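Local coordinates for protein dihydroorotase (PDB 6L0B) that catalyses the reversible cyclisation of N-carbamoyl-L-aspartate to (S)-dihydroorotate, the zinc-dependent third step of de novo pyrimidine biosynthesis, at residues Thr10-Val15 with Phe255-Ala260; His16-Ala21 with Ser259-Val264; Ile40-Gln45 with Leu71-Leu76. All coordinates share one frame; numbering follows the deposited sequence.

Contact 1: residues Thr10-Val15 with Phe255-Ala260; sequences TCDMHV and FGSDSA. With ZN (zinc ion), chain E; URF (5-fluorouracil), chain G.
His14 and Asp258, more than 240 residues apart in the sequence, bind the same zinc ion. His14 NE2 is 2.2 Å from the zinc, and Asp258 OD1 completes the pair at 2.3 Å. The two side chains lie side by side and point the same way, with ring and carboxylate planes turned 52° apart. With CG anti to the backbone N in both (chi1 -161° in His14, -175° in Asp258), the imidazole and the carboxylate are carried to the same ion. His14 CD2 packs on Asp258 CB at 3.4 Å. His16 binds the same ion, and the His14 ring also meets that of His180. This is the metal centre at the C-terminal mouth of a TIM barrel of the amidohydrolase type. The first barrel strand, 11-15, here meets the last barrel strand, 253-255, and the loop after it, closing the barrel. Backbone pairing is short: Met13 N donates to Phe255 O at 3.2 Å.

Asp12 ties the two backbones together behind the metal. Its OD1 accepts from Ser257 N at 2.6 Å and from His14 N at 3.2 Å. These donors come from opposite faces of the carboxylate, and the His14 bond makes an Asx turn. On the syn side of OD2, close to the carboxylate plane, sits Ser257 OG at 2.9 Å; Gln280 also donates to OD2. An alanine here removes the carboxylate, which would probably leave Ser257 N and OG and His14 N without their acceptors and let the chain carrying His14 shift against the loop carrying Asp258. Ser257 OG in turn accepts from Ser259 N, an ST turn. Asp12 OD1 lies over one face of the Phe255 ring, and Cys11 O is at its edge. Residues of helix 300-312 pack on the same phenyl ring.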
loop_
_atom_site.group_PDB
_atom_site.type_symbol
_atom_site.label_atom_id
_atom_site.label_comp_id
_atom_site.label_asym_id
_atom_site.label_seq_id
_atom_site.Cartn_x
_atom_site.Cartn_y
_atom_site.Cartn_z
ATOM N N THR A 10 27.597 -16.124 -11.218
ATOM C CA THR A 10 26.292 -15.540 -11.014
ATOM C C THR A 10 26.309 -14.063 -11.390
ATOM O O THR A 10 27.294 -13.348 -11.166
ATOM C CB THR A 10 25.907 -15.672 -9.553
ATOM O OG1 THR A 10 27.021 -15.238 -8.766
ATOM C CG2 THR A 10 25.600 -17.105 -9.219
ATOM N N CYS A 11 25.178 -13.594 -11.912
ATOM C CA CYS A 11 25.032 -12.205 -12.323
ATOM C C CYS A 11 23.720 -11.656 -11.774
ATOM O O CYS A 11 22.663 -12.282 -11.928
ATOM C CB CYS A 11 25.092 -12.050 -13.844
ATOM S SG CYS A 11 24.210 -13.292 -14.772
ATOM N N ASP A 12 23.793 -10.458 -11.189
ATOM C CA ASP A 12 22.642 -9.685 -10.709
ATOM C C ASP A 12 22.598 -8.408 -11.541
ATOM O O ASP A 12 23.388 -7.483 -11.328
ATOM C CB ASP A 12 22.767 -9.370 -9.213
ATOM C CG ASP A 12 21.706 -8.373 -8.702
ATOM O OD1 ASP A 12 20.778 -7.967 -9.445
ATOM O OD2 ASP A 12 21.822 -7.988 -7.516
ATOM N N MET A 13 21.677 -8.364 -12.500
ATOM C CA MET A 13 21.671 -7.319 -13.510
ATOM C C MET A 13 20.800 -6.119 -13.134
ATOM O O MET A 13 20.238 -5.449 -14.019
ATOM C CB MET A 13 21.269 -7.944 -14.835
ATOM C CG MET A 13 22.215 -9.096 -15.204
ATOM S SD MET A 13 23.964 -8.695 -15.602
ATOM C CE MET A 13 24.780 -8.555 -14.030
ATOM N N HIS A 14 20.705 -5.812 -11.836
ATOM C CA HIS A 14 19.961 -4.647 -11.355
ATOM C C HIS A 14 20.417 -4.380 -9.917
ATOM O O HIS A 14 19.827 -4.893 -8.967
ATOM C CB HIS A 14 18.471 -4.861 -11.421
ATOM C CG HIS A 14 17.673 -3.593 -11.369
ATOM N ND1 HIS A 14 16.755 -3.254 -12.340
ATOM C CD2 HIS A 14 17.647 -2.586 -10.461
ATOM C CE1 HIS A 14 16.197 -2.098 -12.031
ATOM N NE2 HIS A 14 16.719 -1.673 -10.897
ATOM N N VAL A 15 21.443 -3.560 -9.770
ATOM C CA VAL A 15 22.062 -3.329 -8.477
ATOM C C VAL A 15 22.111 -1.830 -8.221
ATOM O O VAL A 15 22.337 -1.045 -9.148
ATOM C CB VAL A 15 23.478 -3.942 -8.420
ATOM C CG1 VAL A 15 24.130 -3.628 -7.088
ATOM C CG2 VAL A 15 23.447 -5.452 -8.659
ATOM N N PHE A 255 17.784 -12.924 -13.558
ATOM C CA PHE A 255 17.809 -12.301 -12.250
ATOM C C PHE A 255 18.372 -10.884 -12.295
ATOM O O PHE A 255 19.420 -10.637 -12.900
ATOM C CB PHE A 255 18.644 -13.139 -11.299
ATOM C CG PHE A 255 18.742 -12.562 -9.927
ATOM C CD1 PHE A 255 17.595 -12.191 -9.239
ATOM C CD2 PHE A 255 19.980 -12.399 -9.318
ATOM C CE1 PHE A 255 17.676 -11.677 -7.969
ATOM C CE2 PHE A 255 20.073 -11.889 -8.052
ATOM C CZ PHE A 255 18.912 -11.530 -7.370
ATOM N N GLY A 256 17.666 -9.964 -11.637
ATOM C CA GLY A 256 18.103 -8.614 -11.353
ATOM C C GLY A 256 17.483 -8.168 -10.039
ATOM O O GLY A 256 16.283 -7.903 -9.984
ATOM N N SER A 257 18.273 -8.077 -8.970
ATOM C CA SER A 257 17.680 -7.969 -7.643
ATOM C C SER A 257 16.974 -6.637 -7.399
ATOM O O SER A 257 16.005 -6.596 -6.644
ATOM C CB SER A 257 18.750 -8.143 -6.571
ATOM O OG SER A 257 19.442 -6.909 -6.375
ATOM N N ASP A 258 17.437 -5.549 -8.008
ATOM C CA ASP A 258 17.066 -4.199 -7.574
ATOM C C ASP A 258 17.179 -4.074 -6.059
ATOM O O ASP A 258 16.309 -3.526 -5.375
ATOM C CB ASP A 258 15.661 -3.818 -8.048
ATOM C CG ASP A 258 15.286 -2.363 -7.721
ATOM O OD1 ASP A 258 16.182 -1.516 -7.513
ATOM O OD2 ASP A 258 14.078 -2.066 -7.693
ATOM N N SER A 259 18.252 -4.620 -5.511
ATOM C CA SER A 259 18.514 -4.332 -4.114
ATOM C C SER A 259 18.763 -2.829 -4.013
ATOM O O SER A 259 19.690 -2.314 -4.645
ATOM C CB SER A 259 19.684 -5.180 -3.612
ATOM O OG SER A 259 19.970 -4.926 -2.249
ATOM N N ALA A 260 17.894 -2.114 -3.289
ATOM C CA ALA A 260 17.925 -0.651 -3.176
ATOM C C ALA A 260 18.026 -0.250 -1.706
ATOM O O ALA A 260 17.003 -0.074 -1.022
ATOM C CB ALA A 260 16.690 -0.033 -3.822
HETATM ZN ZN ZN E . 16.259 -0.111 -9.381
HETATM N N1 URF G . 13.362 1.766 -6.321
HETATM C C2 URF G . 14.162 1.795 -7.571
HETATM N N3 URF G . 15.522 2.404 -7.481
HETATM C C4 URF G . 16.022 2.934 -6.214
HETATM C C5 URF G . 15.207 2.906 -4.995
HETATM C C6 URF G . 13.893 2.322 -5.088
HETATM O O2 URF G . 13.729 1.352 -8.604
HETATM O O4 URF G . 17.092 3.411 -6.068
HETATM F F5 URF G . 15.766 3.464 -3.854
#

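Contact 2: residues His16-Ala21 with Ser259-Val264; sequences HVREGA and SAPHPV. With ZN (zinc ion), chain E; URF (5-fluorouracil), chain G.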
loop_
_atom_site.group_PDB
_atom_site.type_symbol
_atom_site.label_atom_id
_atom_site.label_comp_id
_atom_site.label_asym_id
_atom_site.label_seq_id
_atom_site.Cartn_x
_atom_site.Cartn_y
_atom_site.Cartn_z
ATOM N N HIS A 16 21.816 -1.428 -6.986
ATOM C CA HIS A 16 22.084 -0.079 -6.500
ATOM C C HIS A 16 23.017 -0.152 -5.293
ATOM O O HIS A 16 22.740 -0.909 -4.358
ATOM C CB HIS A 16 20.780 0.667 -6.129
ATOM C CG HIS A 16 19.755 0.706 -7.223
ATOM N ND1 HIS A 16 19.323 1.884 -7.792
ATOM C CD2 HIS A 16 19.057 -0.282 -7.831
ATOM C CE1 HIS A 16 18.436 1.617 -8.734
ATOM N NE2 HIS A 16 18.254 0.311 -8.777
ATOM N N VAL A 17 24.090 0.656 -5.289
ATOM C CA VAL A 17 25.080 0.641 -4.211
ATOM C C VAL A 17 25.343 2.021 -3.630
ATOM O O VAL A 17 26.180 2.147 -2.736
ATOM C CB VAL A 17 26.423 -0.010 -4.615
ATOM C CG1 VAL A 17 26.245 -1.467 -5.028
ATOM C CG2 VAL A 17 27.119 0.822 -5.680
ATOM N N ARG A 18 24.701 3.064 -4.143
ATOM C CA ARG A 18 24.783 4.421 -3.577
ATOM C C ARG A 18 26.238 4.906 -3.597
ATOM O O ARG A 18 27.033 4.522 -4.464
ATOM C CB ARG A 18 24.136 4.466 -2.187
ATOM C CG ARG A 18 22.834 3.666 -2.015
ATOM C CD ARG A 18 21.634 4.256 -2.778
ATOM N NE ARG A 18 20.353 3.606 -2.447
ATOM C CZ ARG A 18 19.293 3.448 -3.268
ATOM N NH1 ARG A 18 19.283 3.871 -4.548
ATOM N NH2 ARG A 18 18.221 2.823 -2.800
ATOM N N GLU A 19 26.556 5.813 -2.680
ATOM C CA GLU A 19 27.881 6.390 -2.526
ATOM C C GLU A 19 28.273 6.395 -1.054
ATOM O O GLU A 19 27.595 5.769 -0.228
ATOM C CB GLU A 19 27.908 7.800 -3.109
ATOM C CG GLU A 19 27.936 7.831 -4.623
ATOM C CD GLU A 19 27.976 9.250 -5.185
ATOM O OE1 GLU A 19 26.960 9.976 -5.049
ATOM O OE2 GLU A 19 29.023 9.637 -5.762
ATOM N N GLY A 20 29.403 7.018 -0.729
ATOM C CA GLY A 20 29.744 7.335 0.649
ATOM C C GLY A 20 29.748 6.117 1.548
ATOM O O GLY A 20 30.040 4.993 1.123
ATOM N N ALA A 21 29.340 6.337 2.807
ATOM C CA ALA A 21 29.373 5.263 3.795
ATOM C C ALA A 21 28.449 4.114 3.418
ATOM O O ALA A 21 28.756 2.956 3.719
ATOM C CB ALA A 21 28.987 5.798 5.175
ATOM N N SER A 259 18.252 -4.620 -5.511
ATOM C CA SER A 259 18.514 -4.332 -4.114
ATOM C C SER A 259 18.763 -2.829 -4.013
ATOM O O SER A 259 19.690 -2.314 -4.645
ATOM C CB SER A 259 19.684 -5.180 -3.612
ATOM O OG SER A 259 19.970 -4.926 -2.249
ATOM N N ALA A 260 17.894 -2.114 -3.289
ATOM C CA ALA A 260 17.925 -0.651 -3.176
ATOM C C ALA A 260 18.026 -0.250 -1.706
ATOM O O ALA A 260 17.003 -0.074 -1.022
ATOM C CB ALA A 260 16.690 -0.033 -3.822
ATOM N N PRO A 261 19.243 -0.076 -1.184
ATOM C CA PRO A 261 19.404 0.213 0.249
ATOM C C PRO A 261 19.040 1.651 0.594
ATOM O O PRO A 261 19.236 2.558 -0.211
ATOM C CB PRO A 261 20.890 -0.096 0.505
ATOM C CG PRO A 261 21.557 0.044 -0.848
ATOM C CD PRO A 261 20.529 -0.292 -1.879
ATOM N N HIS A 262 18.418 1.829 1.770
ATOM C CA HIS A 262 18.120 3.128 2.408
ATOM C C HIS A 262 18.336 2.959 3.905
ATOM O O HIS A 262 18.024 1.894 4.455
ATOM C CB HIS A 262 16.683 3.627 2.183
ATOM C CG HIS A 262 16.244 3.630 0.753
ATOM N ND1 HIS A 262 16.118 4.796 0.022
ATOM C CD2 HIS A 262 15.845 2.627 -0.059
ATOM C CE1 HIS A 262 15.706 4.503 -1.196
ATOM N NE2 HIS A 262 15.530 3.195 -1.272
ATOM N N PRO A 263 18.820 3.980 4.602
ATOM C CA PRO A 263 18.893 3.874 6.066
ATOM C C PRO A 263 17.495 3.708 6.645
ATOM O O PRO A 263 16.501 4.115 6.041
ATOM C CB PRO A 263 19.545 5.197 6.495
ATOM C CG PRO A 263 20.123 5.810 5.240
ATOM C CD PRO A 263 19.266 5.295 4.105
ATOM N N VAL A 264 17.424 3.046 7.805
ATOM C CA VAL A 264 16.141 2.735 8.440
ATOM C C VAL A 264 15.294 3.993 8.654
ATOM O O VAL A 264 14.058 3.936 8.593
ATOM C CB VAL A 264 16.359 1.986 9.773
ATOM C CG1 VAL A 264 17.170 2.830 10.772
ATOM C CG2 VAL A 264 15.020 1.646 10.397
HETATM ZN ZN ZN E . 16.259 -0.111 -9.381
HETATM N N1 URF G . 13.362 1.766 -6.321
HETATM C C2 URF G . 14.162 1.795 -7.571
HETATM N N3 URF G . 15.522 2.404 -7.481
HETATM C C4 URF G . 16.022 2.934 -6.214
HETATM C C5 URF G . 15.207 2.906 -4.995
HETATM C C6 URF G . 13.893 2.322 -5.088
HETATM O O2 URF G . 13.729 1.352 -8.604
HETATM O O4 URF G . 17.092 3.411 -6.068
HETATM F F5 URF G . 15.766 3.464 -3.854
#
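Ser259 O receives the backbone N-H of His16 at 3.3 Å, with the donor nearly in line with the carbonyl. The hydroxyl of Ser259 is used elsewhere, accepting from the backbone nitrogens of Ser279 and Gln280. Next comes Ala260. Its methyl CB touches Arg18 NH2 at 3.4 Å and C5 of the bound 5-fluorouracil at 3.5 Å, so it lies against both the arginine and the ligand. Pro261 follows, with its ring CD against His16 O. Its carbonyl is held by Arg18 side-on: NE at 2.7 Å and NH2 at 2.8 Å both donate to Pro261 O, which lies in the guanidinium plane. NE approaches in the carbonyl plane, whereas NH2 comes from above it. The bend of Arg18 at chi2 (-69°) turns the chain back to this carbonyl. The grip fixes the rotation of the guanidinium, and NH1 is left directed at the ligand. It donates to O4 of 5-fluorouracil at 2.7 Å in an almost straight bond (177°). His262 ends the contact, with Arg18 NH2 over one face of its imidazole ring, not hydrogen-bonded to it.

On the other segment, His16 binds zinc through NE2 at 2.1 Å. Its ND1 side is turned to Asn43, and ligand C4 lies over one ring face. His16 and Arg18 belong to the Asp-X-His-X-His-X-Arg signature of dihydroorotases, and here they line the pocket beside the metal where 5-fluorouracil sits, probably the site that takes the substrate.

Contact 3: residues Ile40-Gln45 with Leu71-Leu76; sequences IMPNLQ and LMSFYL. With URF (5-fluorouracil), chain G.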
loop_
_atom_site.group_PDB
_atom_site.type_symbol
_atom_site.label_atom_id
_atom_site.label_comp_id
_atom_site.label_asym_id
_atom_site.label_seq_id
_atom_site.Cartn_x
_atom_site.Cartn_y
_atom_site.Cartn_z
ATOM N N ILE A 40 25.570 -2.049 -12.391
ATOM C CA ILE A 40 25.404 -0.946 -11.437
ATOM C C ILE A 40 24.499 0.132 -12.033
ATOM O O ILE A 40 24.633 0.493 -13.207
ATOM C CB ILE A 40 26.767 -0.364 -11.010
ATOM C CG1 ILE A 40 27.683 -1.480 -10.517
ATOM C CG2 ILE A 40 26.605 0.671 -9.874
ATOM C CD1 ILE A 40 27.099 -2.263 -9.380
ATOM N N MET A 41 23.565 0.632 -11.233
ATOM C CA MET A 41 22.555 1.584 -11.681
ATOM C C MET A 41 22.982 3.038 -11.441
ATOM O O MET A 41 23.849 3.309 -10.596
ATOM C CB MET A 41 21.223 1.297 -10.989
ATOM C CG MET A 41 20.458 0.111 -11.609
ATOM S SD MET A 41 20.113 0.246 -13.393
ATOM C CE MET A 41 19.307 -1.352 -13.688
ATOM N N PRO A 42 22.462 3.995 -12.216
ATOM C CA PRO A 42 23.024 5.360 -12.219
ATOM C C PRO A 42 22.287 6.421 -11.394
ATOM O O PRO A 42 22.674 7.595 -11.480
ATOM C CB PRO A 42 22.923 5.724 -13.705
ATOM C CG PRO A 42 21.583 5.066 -14.135
ATOM C CD PRO A 42 21.397 3.849 -13.236
ATOM N N ASN A 43 21.259 6.069 -10.617
ATOM C CA ASN A 43 20.401 7.066 -9.976
ATOM C C ASN A 43 21.013 7.568 -8.663
ATOM O O ASN A 43 20.464 7.419 -7.568
ATOM C CB ASN A 43 19.012 6.487 -9.764
ATOM C CG ASN A 43 19.014 5.354 -8.763
ATOM O OD1 ASN A 43 20.060 4.727 -8.547
ATOM N ND2 ASN A 43 17.870 5.108 -8.126
ATOM N N LEU A 44 22.218 8.117 -8.779
ATOM C CA LEU A 44 22.848 8.830 -7.677
ATOM C C LEU A 44 22.405 10.291 -7.739
ATOM O O LEU A 44 21.681 10.697 -8.654
ATOM C CB LEU A 44 24.373 8.689 -7.729
ATOM C CG LEU A 44 25.125 7.407 -7.352
ATOM C CD1 LEU A 44 24.535 6.220 -8.030
ATOM C CD2 LEU A 44 26.582 7.546 -7.757
ATOM N N GLN A 45 22.944 11.125 -6.849
ATOM C CA GLN A 45 22.634 12.556 -6.812
ATOM C C GLN A 45 23.935 13.331 -6.952
ATOM O O GLN A 45 24.721 13.405 -5.988
ATOM C CB GLN A 45 21.946 12.954 -5.507
ATOM C CG GLN A 45 20.499 12.539 -5.329
ATOM C CD GLN A 45 19.906 13.135 -4.060
ATOM O OE1 GLN A 45 20.592 13.844 -3.315
ATOM N NE2 GLN A 45 18.630 12.872 -3.820
ATOM N N LEU A 71 29.541 -3.969 -14.277
ATOM C CA LEU A 71 28.985 -3.379 -15.483
ATOM C C LEU A 71 28.273 -2.080 -15.113
ATOM O O LEU A 71 27.415 -2.062 -14.223
ATOM C CB LEU A 71 28.033 -4.354 -16.176
ATOM C CG LEU A 71 28.511 -5.811 -16.284
ATOM C CD1 LEU A 71 27.534 -6.624 -17.124
ATOM C CD2 LEU A 71 29.930 -5.923 -16.856
ATOM N N MET A 72 28.667 -0.992 -15.761
ATOM C CA MET A 72 28.160 0.321 -15.408
ATOM C C MET A 72 27.123 0.769 -16.443
ATOM O O MET A 72 26.954 0.157 -17.511
ATOM C CB MET A 72 29.304 1.324 -15.269
ATOM C CG MET A 72 30.429 0.900 -14.306
ATOM S SD MET A 72 30.072 0.565 -12.555
ATOM C CE MET A 72 30.044 2.206 -11.876
ATOM N N SER A 73 26.423 1.852 -16.094
ATOM C CA SER A 73 25.303 2.368 -16.860
ATOM C C SER A 73 25.263 3.881 -16.757
ATOM O O SER A 73 25.796 4.472 -15.816
ATOM C CB SER A 73 23.956 1.803 -16.371
ATOM O OG SER A 73 23.513 2.376 -15.150
ATOM N N PHE A 74 24.590 4.492 -17.734
ATOM C CA PHE A 74 24.265 5.913 -17.747
ATOM C C PHE A 74 22.817 6.123 -17.319
ATOM O O PHE A 74 21.959 5.254 -17.475
ATOM C CB PHE A 74 24.462 6.507 -19.146
ATOM C CG PHE A 74 25.845 7.001 -19.411
ATOM C CD1 PHE A 74 26.692 7.315 -18.363
ATOM C CD2 PHE A 74 26.298 7.159 -20.714
ATOM C CE1 PHE A 74 27.984 7.782 -18.611
ATOM C CE2 PHE A 74 27.579 7.627 -20.971
ATOM C CZ PHE A 74 28.424 7.942 -19.921
ATOM N N TYR A 75 22.541 7.316 -16.820
ATOM C CA TYR A 75 21.187 7.704 -16.451
ATOM C C TYR A 75 20.577 8.436 -17.634
ATOM O O TYR A 75 21.140 9.433 -18.098
ATOM C CB TYR A 75 21.237 8.579 -15.201
ATOM C CG TYR A 75 19.930 9.015 -14.551
ATOM C CD1 TYR A 75 19.069 9.924 -15.179
ATOM C CD2 TYR A 75 19.618 8.601 -13.254
ATOM C CE1 TYR A 75 17.911 10.357 -14.553
ATOM C CE2 TYR A 75 18.478 9.031 -12.623
ATOM C CZ TYR A 75 17.623 9.908 -13.263
ATOM O OH TYR A 75 16.482 10.316 -12.597
ATOM N N LEU A 76 19.478 7.902 -18.169
ATOM C CA LEU A 76 18.852 8.537 -19.322
ATOM C C LEU A 76 18.387 9.921 -18.893
ATOM O O LEU A 76 17.425 10.046 -18.128
ATOM C CB LEU A 76 17.699 7.693 -19.866
ATOM C CG LEU A 76 17.134 8.206 -21.193
ATOM C CD1 LEU A 76 18.248 8.368 -22.194
ATOM C CD2 LEU A 76 16.046 7.287 -21.737
HETATM N N1 URF G . 13.362 1.766 -6.321
HETATM C C2 URF G . 14.162 1.795 -7.571
HETATM N N3 URF G . 15.522 2.404 -7.481
HETATM C C4 URF G . 16.022 2.934 -6.214
HETATM C C5 URF G . 15.207 2.906 -4.995
HETATM C C6 URF G . 13.893 2.322 -5.088
HETATM O O2 URF G . 13.729 1.352 -8.604
HETATM O O4 URF G . 17.092 3.411 -6.068
HETATM F F5 URF G . 15.766 3.464 -3.854
#
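The second and third parallel strands of the TIM barrel, 37-40 and 69-71, run out side by side into loops at the C-terminal mouth of the barrel, and Ile40 meets Leu71 at their shared end. Ile40 N donates to Leu71 O at 2.6 Å, nearly straight. Beside this bond Ile40 CG1 lies along Met72 SD at 3.7 Å. The two side chains point the same way, and the bends of Met72 at chi2 and chi3 bring its sulfur back onto the isoleucine. One step on, the link passes to a side chain. Ser73 OG donates to Ile40 O at 2.9 Å, in the carbonyl plane and on a lone pair. Its chi1 of 75° places OG between the backbone N and the carbonyl carbon, facing the other loop.

Pro42 then wedges against the second loop. Its CB meets Tyr75 CB at 3.6 Å, and its CG rests near Phe74 O. The Tyr75 ring turns its edge to Asn43, with CD2 3.7 Å from Asn43 CA. Beyond the contact Tyr75 OH is hydrogen-bonded to Asn107 O. Asn43 itself is the centre of an inverse gamma turn. Its amide leads away from Tyr75 to the ligand, where ND2 donates to O4 of 5-fluorouracil at 2.8 Å.

Backbone pairing stops after Ile40 N to Leu71 O. The serine hydroxyl takes Ile40 O, and Pro42, which has no N-H to give, adds apolar packing. Asn43 OD1 accepts from His16 ND1, which fixes which way the amide is flipped. ND2 is then the end turned to the ligand, with its two donor bonds going to O4 and to Thr106 O.

Overall arrangement
The three contacts lie round one mouth of the barrel, their centres about 13 to 14 Å apart. Along the chain, 10-15 and 16-21 run on directly, as the first barrel strand and the loop after it. Contact 3 follows, within the long loop that contacts 1 and 2 close. Residues 255-264 then return beside the first barrel strand, and contacts 1 and 2 share Ser259 and Ala260. Strands 11-15, 37-40 and 69-71 form one parallel sheet, and Met41 N probably bonds Val15 O across it. Contact 1 joins this sheet to strand 253-255, the last of a second parallel sheet. Contact 2 supplies a zinc ligand and an arginine to the site, and contact 3 an asparagine to 5-fluorouracil.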